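Local coordinates for protein EmGH1 (Erythrobacter marinus, PDB 5Z87) that probably hydrolyses beta-glucosidic bonds as a family 3 glycoside hydrolase of the beta-glucosidase type, at residues 341-346 with 373-378; 415-420 with 596-601; 671-676 with 703-708; 707-712 with 743-748. All coordinates share one frame; numbering follows the deposited sequence. Where two conformers were deposited one is given.

Interaction 1: 341-346 with 373-378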
loop_
_atom_site.group_PDB
_atom_site.type_symbol
_atom_site.label_atom_id
_atom_site.label_comp_id
_atom_site.label_asym_id
_atom_site.label_seq_id
_atom_site.Cartn_x
_atom_site.Cartn_y
_atom_site.Cartn_z
ATOM N N GLY A 341 -17.172 18.325 -13.928
ATOM C CA GLY A 341 -18.165 17.466 -14.530
ATOM C C GLY A 341 -19.121 16.775 -13.575
ATOM O O GLY A 341 -19.769 15.800 -13.964
ATOM N N VAL A 342 -19.215 17.251 -12.334
ATOM C CA VAL A 342 -20.278 16.824 -11.429
ATOM C C VAL A 342 -21.548 17.608 -11.766
ATOM O O VAL A 342 -21.561 18.842 -11.697
ATOM C CB VAL A 342 -19.888 17.042 -9.962
ATOM C CG1 VAL A 342 -21.030 16.600 -9.062
ATOM C CG2 VAL A 342 -18.576 16.320 -9.618
ATOM N N ASP A 343 -22.624 16.891 -12.094
ATOM C CA ASP A 343 -23.859 17.506 -12.567
ATOM C C ASP A 343 -24.850 17.794 -11.448
ATOM O O ASP A 343 -25.523 18.826 -11.485
ATOM C CB ASP A 343 -24.533 16.611 -13.616
ATOM C CG ASP A 343 -23.645 16.345 -14.803
ATOM O OD1 ASP A 343 -23.051 17.324 -15.317
ATOM O OD2 ASP A 343 -23.535 15.167 -15.220
ATOM N N ILE A 344 -24.971 16.909 -10.458
ATOM C CA ILE A 344 -25.945 17.087 -9.393
ATOM C C ILE A 344 -25.278 16.789 -8.057
ATOM O O ILE A 344 -24.554 15.797 -7.919
ATOM C CB ILE A 344 -27.203 16.216 -9.610
ATOM C CG1 ILE A 344 -28.155 16.340 -8.423
ATOM C CG2 ILE A 344 -26.840 14.780 -9.866
ATOM C CD1 ILE A 344 -29.584 15.945 -8.751
ATOM N N GLU A 345 -25.510 17.659 -7.081
ATOM C CA GLU A 345 -24.854 17.589 -5.791
ATOM C C GLU A 345 -25.762 16.884 -4.788
ATOM O O GLU A 345 -26.868 17.349 -4.497
ATOM C CB GLU A 345 -24.490 18.982 -5.292
ATOM C CG GLU A 345 -24.009 18.968 -3.876
ATOM C CD GLU A 345 -23.805 20.350 -3.342
ATOM O OE1 GLU A 345 -22.780 20.581 -2.670
ATOM O OE2 GLU A 345 -24.663 21.214 -3.620
ATOM N N LEU A 346 -25.290 15.759 -4.277
ATOM C CA LEU A 346 -25.947 15.045 -3.192
ATOM C C LEU A 346 -25.485 15.676 -1.885
ATOM O O LEU A 346 -24.349 15.471 -1.449
ATOM C CB LEU A 346 -25.604 13.564 -3.268
ATOM C CG LEU A 346 -26.046 12.725 -2.082
ATOM C CD1 LEU A 346 -27.565 12.673 -1.999
ATOM C CD2 LEU A 346 -25.449 11.324 -2.223
ATOM N N ALA A 373 -27.760 20.746 -16.040
ATOM C CA ALA A 373 -29.213 20.577 -15.957
ATOM C C ALA A 373 -29.765 19.793 -17.142
ATOM O O ALA A 373 -30.758 19.071 -17.002
ATOM C CB ALA A 373 -29.907 21.933 -15.843
ATOM N N GLU A 374 -29.127 19.886 -18.308
ATOM C CA GLU A 374 -29.671 19.169 -19.449
ATOM C C GLU A 374 -29.438 17.670 -19.310
ATOM O O GLU A 374 -30.312 16.874 -19.671
ATOM C CB GLU A 374 -29.083 19.707 -20.762
ATOM C CG GLU A 374 -29.831 19.165 -21.976
ATOM C CD GLU A 374 -29.394 19.780 -23.298
ATOM O OE1 GLU A 374 -29.152 21.014 -23.338
ATOM O OE2 GLU A 374 -29.298 19.016 -24.292
ATOM N N ARG A 375 -28.274 17.268 -18.778
ATOM C CA ARG A 375 -28.020 15.853 -18.501
ATOM C C ARG A 375 -29.071 15.295 -17.555
ATOM O O ARG A 375 -29.651 14.227 -17.802
ATOM C CB ARG A 375 -26.619 15.669 -17.899
ATOM C CG ARG A 375 -25.491 15.863 -18.877
ATOM C CD ARG A 375 -24.272 16.467 -18.215
ATOM N NE ARG A 375 -23.130 16.446 -19.121
ATOM C CZ ARG A 375 -21.887 16.776 -18.783
ATOM N NH1 ARG A 375 -21.603 17.162 -17.547
ATOM N NH2 ARG A 375 -20.927 16.723 -19.693
ATOM N N ILE A 376 -29.328 16.022 -16.464
ATOM C CA ILE A 376 -30.332 15.631 -15.477
ATOM C C ILE A 376 -31.698 15.455 -16.132
ATOM O O ILE A 376 -32.378 14.440 -15.932
ATOM C CB ILE A 376 -30.392 16.676 -14.354
ATOM C CG1 ILE A 376 -29.062 16.740 -13.611
ATOM C CG2 ILE A 376 -31.557 16.370 -13.406
ATOM C CD1 ILE A 376 -28.746 15.460 -12.872
ATOM N N LEU A 377 -32.125 16.458 -16.909
ATOM C CA LEU A 377 -33.431 16.404 -17.568
ATOM C C LEU A 377 -33.523 15.218 -18.518
ATOM O O LEU A 377 -34.546 14.525 -18.560
ATOM C CB LEU A 377 -33.681 17.710 -18.319
ATOM C CG LEU A 377 -33.846 18.900 -17.374
ATOM C CD1 LEU A 377 -33.930 20.190 -18.180
ATOM C CD2 LEU A 377 -35.065 18.716 -16.492
ATOM N N ALA A 378 -32.454 14.951 -19.271
ATOM C CA ALA A 378 -32.491 13.836 -20.212
ATOM C C ALA A 378 -32.648 12.516 -19.475
ATOM O O ALA A 378 -33.389 11.627 -19.921
ATOM C CB ALA A 378 -31.230 13.834 -21.079
#

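Interaction 2: 415-420 with 596-601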
loop_
_atom_site.group_PDB
_atom_site.type_symbol
_atom_site.label_atom_id
_atom_site.label_comp_id
_atom_site.label_asym_id
_atom_site.label_seq_id
_atom_site.Cartn_x
_atom_site.Cartn_y
_atom_site.Cartn_z
ATOM N N GLU A 415 -26.315 -20.793 -3.994
ATOM C CA GLU A 415 -25.278 -20.774 -5.020
ATOM C C GLU A 415 -24.002 -20.080 -4.559
ATOM O O GLU A 415 -22.971 -20.215 -5.222
ATOM C CB GLU A 415 -25.777 -20.074 -6.295
ATOM C CG GLU A 415 -26.944 -20.737 -7.003
ATOM C CD GLU A 415 -26.518 -21.901 -7.881
ATOM O OE1 GLU A 415 -25.412 -21.848 -8.459
ATOM O OE2 GLU A 415 -27.290 -22.876 -7.989
ATOM N N SER A 416 -24.050 -19.352 -3.449
ATOM C CA SER A 416 -22.976 -18.460 -3.036
ATOM C C SER A 416 -22.120 -19.002 -1.910
ATOM O O SER A 416 -20.920 -18.705 -1.867
ATOM C CB SER A 416 -23.553 -17.122 -2.576
ATOM O OG SER A 416 -24.242 -16.507 -3.644
ATOM N N ILE A 417 -22.703 -19.759 -0.979
ATOM C CA ILE A 417 -21.934 -20.207 0.177
ATOM C C ILE A 417 -20.750 -21.052 -0.286
ATOM O O ILE A 417 -20.878 -21.916 -1.164
ATOM C CB ILE A 417 -22.844 -20.949 1.165
ATOM C CG1 ILE A 417 -23.928 -19.994 1.670
ATOM C CG2 ILE A 417 -22.044 -21.450 2.343
ATOM C CD1 ILE A 417 -25.075 -20.673 2.364
ATOM N N VAL A 418 -19.574 -20.763 0.272
ATOM C CA VAL A 418 -18.311 -21.361 -0.151
ATOM C C VAL A 418 -17.907 -22.430 0.854
ATOM O O VAL A 418 -17.872 -22.171 2.065
ATOM C CB VAL A 418 -17.201 -20.299 -0.264
ATOM C CG1 VAL A 418 -15.856 -20.963 -0.657
ATOM C CG2 VAL A 418 -17.596 -19.180 -1.224
ATOM N N LEU A 419 -17.598 -23.622 0.349
ATOM C CA LEU A 419 -16.967 -24.676 1.137
ATOM C C LEU A 419 -15.462 -24.420 1.108
ATOM O O LEU A 419 -14.793 -24.716 0.116
ATOM C CB LEU A 419 -17.314 -26.055 0.576
ATOM C CG LEU A 419 -16.781 -27.253 1.380
ATOM C CD1 LEU A 419 -17.217 -27.151 2.847
ATOM C CD2 LEU A 419 -17.214 -28.607 0.790
ATOM N N LEU A 420 -14.927 -23.870 2.203
ATOM C CA LEU A 420 -13.513 -23.504 2.250
ATOM C C LEU A 420 -12.620 -24.728 2.428
ATOM O O LEU A 420 -11.600 -24.864 1.742
ATOM C CB LEU A 420 -13.247 -22.507 3.381
ATOM C CG LEU A 420 -13.764 -21.076 3.251
ATOM C CD1 LEU A 420 -13.349 -20.281 4.467
ATOM C CD2 LEU A 420 -13.249 -20.415 1.984
ATOM N N ALA A 596 -13.868 -28.458 8.806
ATOM C CA ALA A 596 -14.885 -28.111 7.813
ATOM C C ALA A 596 -15.359 -26.692 8.063
ATOM O O ALA A 596 -15.810 -26.372 9.167
ATOM C CB ALA A 596 -16.072 -29.081 7.856
ATOM N N ILE A 597 -15.242 -25.840 7.051
ATOM C CA ILE A 597 -15.595 -24.429 7.174
ATOM C C ILE A 597 -16.424 -24.020 5.967
ATOM O O ILE A 597 -16.009 -24.232 4.820
ATOM C CB ILE A 597 -14.352 -23.525 7.296
ATOM C CG1 ILE A 597 -13.465 -23.992 8.449
ATOM C CG2 ILE A 597 -14.773 -22.079 7.510
ATOM C CD1 ILE A 597 -12.159 -23.271 8.527
ATOM N N LEU A 598 -17.601 -23.461 6.230
ATOM C CA LEU A 598 -18.413 -22.788 5.226
ATOM C C LEU A 598 -18.178 -21.291 5.352
ATOM O O LEU A 598 -18.094 -20.762 6.464
ATOM C CB LEU A 598 -19.902 -23.088 5.426
ATOM C CG LEU A 598 -20.351 -24.518 5.153
ATOM C CD1 LEU A 598 -21.852 -24.644 5.312
ATOM C CD2 LEU A 598 -19.936 -24.911 3.753
ATOM N N ASP A 599 -18.062 -20.603 4.219
ATOM C CA ASP A 599 -17.948 -19.150 4.222
ATOM C C ASP A 599 -19.210 -18.583 3.590
ATOM O O ASP A 599 -19.424 -18.722 2.381
ATOM C CB ASP A 599 -16.697 -18.670 3.490
ATOM C CG ASP A 599 -16.278 -17.269 3.926
ATOM O OD1 ASP A 599 -17.161 -16.489 4.383
ATOM O OD2 ASP A 599 -15.067 -16.953 3.823
ATOM N N ALA A 600 -20.049 -17.953 4.411
ATOM C CA ALA A 600 -21.341 -17.479 3.939
ATOM C C ALA A 600 -21.371 -15.977 3.724
ATOM O O ALA A 600 -22.370 -15.462 3.211
ATOM C CB ALA A 600 -22.451 -17.881 4.926
ATOM N N PHE A 601 -20.299 -15.277 4.097
ATOM C CA PHE A 601 -20.283 -13.826 4.085
ATOM C C PHE A 601 -21.538 -13.305 4.790
ATOM O O PHE A 601 -21.698 -13.528 5.997
ATOM C CB PHE A 601 -20.098 -13.337 2.638
ATOM C CG PHE A 601 -18.644 -13.378 2.195
ATOM C CD1 PHE A 601 -17.774 -12.343 2.536
ATOM C CD2 PHE A 601 -18.132 -14.477 1.523
ATOM C CE1 PHE A 601 -16.436 -12.381 2.165
ATOM C CE2 PHE A 601 -16.791 -14.532 1.152
ATOM C CZ PHE A 601 -15.940 -13.474 1.466
HETATM O O HOH W 1 -20.729 -16.749 0.233
#

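Interaction 3: 671-676 with 703-708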
loop_
_atom_site.group_PDB
_atom_site.type_symbol
_atom_site.label_atom_id
_atom_site.label_comp_id
_atom_site.label_asym_id
_atom_site.label_seq_id
_atom_site.Cartn_x
_atom_site.Cartn_y
_atom_site.Cartn_z
ATOM N N PHE A 671 -14.066 -32.997 -9.310
ATOM C CA PHE A 671 -14.060 -32.609 -10.716
ATOM C C PHE A 671 -12.667 -32.797 -11.307
ATOM O O PHE A 671 -11.670 -32.382 -10.709
ATOM C CB PHE A 671 -14.524 -31.148 -10.871
ATOM C CG PHE A 671 -15.921 -30.890 -10.338
ATOM C CD1 PHE A 671 -17.042 -31.203 -11.108
ATOM C CD2 PHE A 671 -16.113 -30.352 -9.074
ATOM C CE1 PHE A 671 -18.328 -30.985 -10.628
ATOM C CE2 PHE A 671 -17.391 -30.131 -8.582
ATOM C CZ PHE A 671 -18.506 -30.442 -9.365
ATOM N N GLY A 672 -12.599 -33.401 -12.489
ATOM C CA GLY A 672 -11.347 -33.625 -13.182
ATOM C C GLY A 672 -11.290 -32.791 -14.450
ATOM O O GLY A 672 -12.186 -32.870 -15.299
ATOM N N TYR A 673 -10.223 -32.005 -14.568
ATOM C CA TYR A 673 -10.097 -30.993 -15.610
ATOM C C TYR A 673 -9.091 -31.439 -16.653
ATOM O O TYR A 673 -7.985 -31.870 -16.304
ATOM C CB TYR A 673 -9.639 -29.658 -15.018
ATOM C CG TYR A 673 -10.736 -28.875 -14.355
ATOM C CD1 TYR A 673 -11.325 -29.316 -13.170
ATOM C CD2 TYR A 673 -11.175 -27.678 -14.904
ATOM C CE1 TYR A 673 -12.333 -28.581 -12.563
ATOM C CE2 TYR A 673 -12.170 -26.941 -14.305
ATOM C CZ TYR A 673 -12.751 -27.397 -13.146
ATOM O OH TYR A 673 -13.743 -26.643 -12.582
ATOM N N GLY A 674 -9.452 -31.289 -17.923
ATOM C CA GLY A 674 -8.460 -31.335 -18.972
ATOM C C GLY A 674 -7.749 -30.002 -19.120
ATOM O O GLY A 674 -8.084 -29.012 -18.466
ATOM N N ALA A 675 -6.737 -29.992 -19.986
ATOM C CA ALA A 675 -5.999 -28.775 -20.302
ATOM C C ALA A 675 -6.810 -27.916 -21.268
ATOM O O ALA A 675 -7.604 -28.443 -22.052
ATOM C CB ALA A 675 -4.637 -29.103 -20.939
ATOM N N PRO A 676 -6.627 -26.594 -21.240
ATOM C CA PRO A 676 -7.278 -25.755 -22.256
ATOM C C PRO A 676 -6.736 -26.101 -23.631
ATOM O O PRO A 676 -5.544 -26.361 -23.802
ATOM C CB PRO A 676 -6.914 -24.327 -21.834
ATOM C CG PRO A 676 -5.631 -24.491 -21.032
ATOM C CD PRO A 676 -5.833 -25.798 -20.286
ATOM N N GLY A 703 -23.130 -32.063 -8.848
ATOM C CA GLY A 703 -22.677 -30.827 -8.240
ATOM C C GLY A 703 -22.261 -29.836 -9.299
ATOM O O GLY A 703 -22.178 -30.153 -10.490
ATOM N N GLN A 704 -21.974 -28.629 -8.838
ATOM C CA GLN A 704 -21.517 -27.568 -9.718
ATOM C C GLN A 704 -20.056 -27.220 -9.459
ATOM O O GLN A 704 -19.543 -27.360 -8.344
ATOM C CB GLN A 704 -22.376 -26.322 -9.551
ATOM C CG GLN A 704 -23.797 -26.498 -10.042
ATOM C CD GLN A 704 -24.609 -25.239 -9.846
ATOM O OE1 GLN A 704 -24.984 -24.570 -10.810
ATOM N NE2 GLN A 704 -24.865 -24.895 -8.603
ATOM N N ASP A 705 -19.392 -26.765 -10.511
ATOM C CA ASP A 705 -18.058 -26.195 -10.404
ATOM C C ASP A 705 -17.999 -24.966 -11.305
ATOM O O ASP A 705 -18.757 -24.845 -12.277
ATOM C CB ASP A 705 -16.973 -27.221 -10.789
ATOM C CG ASP A 705 -15.622 -26.934 -10.131
ATOM O OD1 ASP A 705 -15.563 -26.101 -9.202
ATOM O OD2 ASP A 705 -14.614 -27.554 -10.537
ATOM N N VAL A 706 -17.088 -24.052 -10.984
ATOM C CA VAL A 706 -16.849 -22.870 -11.806
ATOM C C VAL A 706 -15.547 -23.081 -12.568
ATOM O O VAL A 706 -14.458 -23.014 -11.991
ATOM C CB VAL A 706 -16.809 -21.589 -10.969
ATOM C CG1 VAL A 706 -16.592 -20.392 -11.873
ATOM C CG2 VAL A 706 -18.112 -21.442 -10.170
ATOM N N VAL A 707 -15.667 -23.348 -13.868
ATOM C CA VAL A 707 -14.520 -23.453 -14.759
ATOM C C VAL A 707 -13.958 -22.058 -15.008
ATOM O O VAL A 707 -14.701 -21.138 -15.368
ATOM C CB VAL A 707 -14.956 -24.130 -16.065
ATOM C CG1 VAL A 707 -13.865 -24.099 -17.110
ATOM C CG2 VAL A 707 -15.398 -25.557 -15.780
ATOM N N GLN A 708 -12.645 -21.885 -14.818
ATOM C CA GLN A 708 -12.029 -20.559 -14.813
ATOM C C GLN A 708 -10.919 -20.464 -15.853
ATOM O O GLN A 708 -10.029 -21.320 -15.906
ATOM C CB GLN A 708 -11.491 -20.220 -13.416
ATOM C CG GLN A 708 -12.588 -20.212 -12.360
ATOM C CD GLN A 708 -12.076 -20.164 -10.927
ATOM O OE1 GLN A 708 -11.053 -19.537 -10.616
ATOM N NE2 GLN A 708 -12.794 -20.835 -10.040
#

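Interaction 4: 707-712 with 743-748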
loop_
_atom_site.group_PDB
_atom_site.type_symbol
_atom_site.label_atom_id
_atom_site.label_comp_id
_atom_site.label_asym_id
_atom_site.label_seq_id
_atom_site.Cartn_x
_atom_site.Cartn_y
_atom_site.Cartn_z
ATOM N N VAL A 707 -15.667 -23.348 -13.868
ATOM C CA VAL A 707 -14.520 -23.453 -14.759
ATOM C C VAL A 707 -13.958 -22.058 -15.008
ATOM O O VAL A 707 -14.701 -21.138 -15.368
ATOM C CB VAL A 707 -14.956 -24.130 -16.065
ATOM C CG1 VAL A 707 -13.865 -24.099 -17.110
ATOM C CG2 VAL A 707 -15.398 -25.557 -15.780
ATOM N N GLN A 708 -12.645 -21.885 -14.818
ATOM C CA GLN A 708 -12.029 -20.559 -14.813
ATOM C C GLN A 708 -10.919 -20.464 -15.853
ATOM O O GLN A 708 -10.029 -21.320 -15.906
ATOM C CB GLN A 708 -11.491 -20.220 -13.416
ATOM C CG GLN A 708 -12.588 -20.212 -12.360
ATOM C CD GLN A 708 -12.076 -20.164 -10.927
ATOM O OE1 GLN A 708 -11.053 -19.537 -10.616
ATOM N NE2 GLN A 708 -12.794 -20.835 -10.040
ATOM N N LEU A 709 -10.963 -19.403 -16.660
ATOM C CA LEU A 709 -9.987 -19.152 -17.716
ATOM C C LEU A 709 -9.138 -17.926 -17.371
ATOM O O LEU A 709 -9.663 -16.909 -16.914
ATOM C CB LEU A 709 -10.695 -18.948 -19.059
ATOM C CG LEU A 709 -9.828 -18.890 -20.330
ATOM C CD1 LEU A 709 -9.366 -20.277 -20.744
ATOM C CD2 LEU A 709 -10.597 -18.241 -21.462
ATOM N N TYR A 710 -7.822 -18.035 -17.582
ATOM C CA TYR A 710 -6.865 -16.972 -17.296
ATOM C C TYR A 710 -5.876 -16.872 -18.444
ATOM O O TYR A 710 -5.672 -17.828 -19.200
ATOM C CB TYR A 710 -6.066 -17.226 -16.005
ATOM C CG TYR A 710 -6.873 -17.401 -14.747
ATOM C CD1 TYR A 710 -7.500 -18.613 -14.460
ATOM C CD2 TYR A 710 -6.975 -16.367 -13.809
ATOM C CE1 TYR A 710 -8.242 -18.777 -13.270
ATOM C CE2 TYR A 710 -7.702 -16.524 -12.626
ATOM C CZ TYR A 710 -8.335 -17.738 -12.366
ATOM O OH TYR A 710 -9.063 -17.903 -11.207
ATOM N N ILE A 711 -5.231 -15.710 -18.562
ATOM C CA ILE A 711 -4.176 -15.542 -19.551
ATOM C C ILE A 711 -2.974 -14.860 -18.916
ATOM O O ILE A 711 -3.074 -14.188 -17.887
ATOM C CB ILE A 711 -4.631 -14.736 -20.790
ATOM C CG1 ILE A 711 -4.896 -13.284 -20.398
ATOM C CG2 ILE A 711 -5.868 -15.380 -21.449
ATOM C CD1 ILE A 711 -4.574 -12.302 -21.481
ATOM N N ARG A 712 -1.821 -15.050 -19.553
ATOM C CA ARG A 712 -0.603 -14.314 -19.234
ATOM C C ARG A 712 0.002 -13.824 -20.541
ATOM O O ARG A 712 0.267 -14.622 -21.444
ATOM C CB ARG A 712 0.396 -15.190 -18.461
ATOM C CG ARG A 712 1.877 -14.788 -18.587
ATOM C CD ARG A 712 2.208 -13.485 -17.861
ATOM N NE ARG A 712 3.645 -13.180 -17.896
ATOM C CZ ARG A 712 4.177 -12.011 -17.544
ATOM N NH1 ARG A 712 5.492 -11.827 -17.612
ATOM N NH2 ARG A 712 3.402 -11.034 -17.115
ATOM N N PHE A 743 -15.006 -21.230 -24.482
ATOM C CA PHE A 743 -14.719 -19.818 -24.284
ATOM C C PHE A 743 -14.270 -19.195 -25.601
ATOM O O PHE A 743 -13.782 -19.878 -26.512
ATOM C CB PHE A 743 -13.618 -19.600 -23.234
ATOM C CG PHE A 743 -13.947 -20.129 -21.869
ATOM C CD1 PHE A 743 -14.704 -19.382 -20.991
ATOM C CD2 PHE A 743 -13.465 -21.357 -21.453
ATOM C CE1 PHE A 743 -14.999 -19.857 -19.717
ATOM C CE2 PHE A 743 -13.754 -21.835 -20.188
ATOM C CZ PHE A 743 -14.524 -21.080 -19.319
ATOM N N GLU A 744 -14.390 -17.879 -25.690
ATOM C CA GLU A 744 -13.843 -17.177 -26.845
ATOM C C GLU A 744 -13.119 -15.932 -26.366
ATOM O O GLU A 744 -13.674 -15.143 -25.595
ATOM C CB GLU A 744 -14.935 -16.813 -27.865
ATOM C CG GLU A 744 -14.364 -16.513 -29.257
ATOM C CD GLU A 744 -15.426 -16.310 -30.334
ATOM O OE1 GLU A 744 -15.691 -15.145 -30.689
ATOM O OE2 GLU A 744 -15.982 -17.312 -30.838
ATOM N N LEU A 745 -11.883 -15.763 -26.824
ATOM C CA LEU A 745 -11.048 -14.630 -26.462
ATOM C C LEU A 745 -10.767 -13.778 -27.691
ATOM O O LEU A 745 -10.782 -14.270 -28.823
ATOM C CB LEU A 745 -9.733 -15.114 -25.840
ATOM C CG LEU A 745 -9.937 -15.781 -24.487
ATOM C CD1 LEU A 745 -8.639 -16.369 -23.998
ATOM C CD2 LEU A 745 -10.455 -14.749 -23.528
ATOM N N GLY A 746 -10.506 -12.495 -27.465
ATOM C CA GLY A 746 -10.164 -11.599 -28.547
ATOM C C GLY A 746 -9.196 -10.499 -28.158
ATOM O O GLY A 746 -8.587 -10.515 -27.079
ATOM N N PRO A 747 -9.051 -9.508 -29.047
ATOM C CA PRO A 747 -8.098 -8.406 -28.807
ATOM C C PRO A 747 -8.255 -7.714 -27.466
ATOM O O PRO A 747 -7.256 -7.345 -26.840
ATOM C CB PRO A 747 -8.408 -7.431 -29.955
ATOM C CG PRO A 747 -8.988 -8.290 -31.030
ATOM C CD PRO A 747 -9.786 -9.347 -30.315
ATOM N N GLU A 748 -9.493 -7.489 -27.032
ATOM C CA GLU A 748 -9.733 -6.851 -25.747
ATOM C C GLU A 748 -9.271 -7.725 -24.599
ATOM O O GLU A 748 -9.079 -7.219 -23.490
ATOM C CB GLU A 748 -11.222 -6.520 -25.585
ATOM C CG GLU A 748 -12.100 -7.739 -25.282
ATOM C CD GLU A 748 -12.585 -8.513 -26.533
ATOM O OE1 GLU A 748 -11.960 -8.388 -27.617
ATOM O OE2 GLU A 748 -13.598 -9.256 -26.412
#

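Interaction 1: 341-346 with 373-378
The Arg375 guanidinium meets Asp343 OD1 at its edge, nearly in its plane, while Gly341 O lies obliquely to it. The contact belongs to the N-terminal domain of the family 3 glycoside hydrolases, of the TIM-barrel class. Here helix 366-382 packs against the chain entering the short strand 345-346. Arg375 NH1 donates to the syn lone pair of Asp343 OD1 at 2.7 Å, and the pair forms a salt bridge. The N-H points fairly straight at the oxygen (159°). The carboxylate is turned 64° from the guanidinium plane, and of the Arg375 nitrogens NH1 makes the bond to it. Arg375 bends at chi2, and its CD passes close to both carboxylate oxygens, 3.3 Å from Asp343 OD1. Asp343 OD2 has other partners: Arg301 NH1 in a second salt bridge and the backbone N of Val310. The buried carboxylate therefore meets two arginines, which would be expected to favour its charged form. Beside this polar group lies an apolar one. Ile344 and Ile376 cross at about a right angle, with Tyr309 and Val311 of strand 309-311 adjoining them. The CD1 methyl of Ile376 reaches Ile344 CG2 at 3.6 Å and Ile344 CB at 3.7 Å.

Interaction 2: 415-420 with 596-601
Ile597 meets Leu420 by backbone and side chain. Its O accepts a hydrogen bond from Leu420 N at 2.9 Å, and its CG2 touches Leu420 CD1 at 3.8 Å. Leu598 comes next, in a non-hydrogen-bonded antiparallel pair with Leu419. Its CD2 meets Leu419 CD1 at 3.6 Å. Leu419 has CG anti to the backbone N (chi1 -176°), and its end comes back toward the other strand. Leu598 CA also lies 3.3 Å from Val418 O, a CA-H...O contact. Asp599 forms the hydrogen-bonded pair with Val418. Its N donates to Val418 O at 2.7 Å, and its O receives Val418 N at 2.9 Å in a nearly straight bond (175°). A water also donates to Asp599 O and bridges weakly to Ser416 O. The side chain of Asp599 is buried. Its CB packs on Leu420 CG at 3.8 Å, while OD1 is bonded to His581 NE2 and only weakly to the backbone N of Phe601. Ala600 closes the contact with CB 4.2 Å from Ile417 CG1. This is the antiparallel edge of the mixed sheet in the family 3 C-terminal domain. Strand 418-422 is outermost, and strand 596-601 sits between it and strand 574-580. Helix 607-615 covers Ile417 and Leu598 through Ile611, Ile614 and Leu615. Val418 and Phe601 instead meet Cys151, in a loop of the N-terminal domain.

Interaction 3: 671-676 with 703-708
Asp705 is packed tightly between Phe671 and Tyr673. Its CB sits over the centre of the Phe671 ring, 3.6 Å from the centroid, a CH-pi contact. The Asp705 carboxylate is stacked on the same ring, the two planes 22° apart, with OD2 3.5 Å from Phe671 CD2. The same OD2 accepts a hydrogen bond from Tyr673 OH. At 2.4 Å between Tyr673 OH and Asp705 OD2 this bond is very short, and the exact length is doubtful. The oxygen lies at the edge of the tyrosine ring, near its plane, but the carboxylate itself stands almost upright to that ring, at 83°. Asp705 has CG anti to the backbone N (chi1 -154°), which swings the carboxylate toward Tyr673. The other oxygen, OD1, forms a salt bridge with Lys624, so both oxygens have polar partners. Further along, Phe671 CZ reaches the backbone, 3.4 Å from Gln704 O and 3.8 Å from Gly703 C.

The contact is looser toward Val707. There Val707 CG2 meets Tyr673 CE2 at 3.8 Å, without a polar bond. Phe671 and Tyr673 both remain partly exposed, whereas Asp705 and Val707 are buried. Val695 of strand 689-697 adjoins both rings and Val707. The two strand segments run 9.6 Å apart at closest approach and belong to different sheets. Such face-to-face packing of side chains between two sheets is that of a beta-sandwich, here in the fibronectin type III-like part of the protein.

Interaction 4: 707-712 with 743-748
Val707, Leu709 and Ile711 of strand segment 707-712 face Phe743 and Leu745 of strand segment 743-745. The axes of the two segments come within 9.8 Å, and their directions differ by 19°. No hydrogen bond joins them, and side chains alone make the contact. Leu709 covers one face of the Phe743 ring, its CB over the centre, 4.2 Å from the centroid and 3° off the normal. This is a CH-pi contact. Leu709 CD2 also touches Phe743 CB at 3.8 Å. At the ring edge, near its plane, Val707 CG1 approaches Phe743 CZ at 3.8 Å. The pairing is one layer of the hydrophobic core of the fibronectin type III-like domain, a beta-sandwich. Strand 703-713 belongs to one sheet and strand 738-745 to the other. Val693 of strand 689-697 and Ile768 of strand 764-771 add to the same core.

Leu745 meets Leu709 tip to tip, with Leu745 CD1 3.7 Å from Leu709 CD2. Leu745 CD1 also reaches Ile711 CG2 at 3.9 Å, the two side chains sliding past each other. With CG1 between the backbone N and the carbonyl carbon (chi1 68°), CG2 of Ile711 lies anti to the carbonyl carbon and is the branch that touches Leu745. Nearby, two residues on from Ile711, Asp713 binds a magnesium ion together with Ile715. Gln708 and Tyr710 point away from strand 743-745, and there Tyr710 OH donates to Gln708 OE1 at 2.6 Å, in the plane of the amide carbonyl.

Interactions 3 and 4 share strand 703-713, with Val707 and Gln708 in both; their centres are about 15 Å apart. Interaction 2 joins this group through Glu415 OE1 and Gln704 NE2, 3.1 Å apart in a probable hydrogen bond from the end of helix 403-416 to strand 703-713. Interaction 1 is remote, its centre about 42 Å from that of interaction 2 and on the other side of the chain's centre. Its own link to the bound dithiothreitol pocket is indirect: Leu346 touches Phe178 and Trp314, which line that pocket. Interaction 4 is nearest a metal, with the Ile711 side chain about 9 Å from a bound magnesium ion.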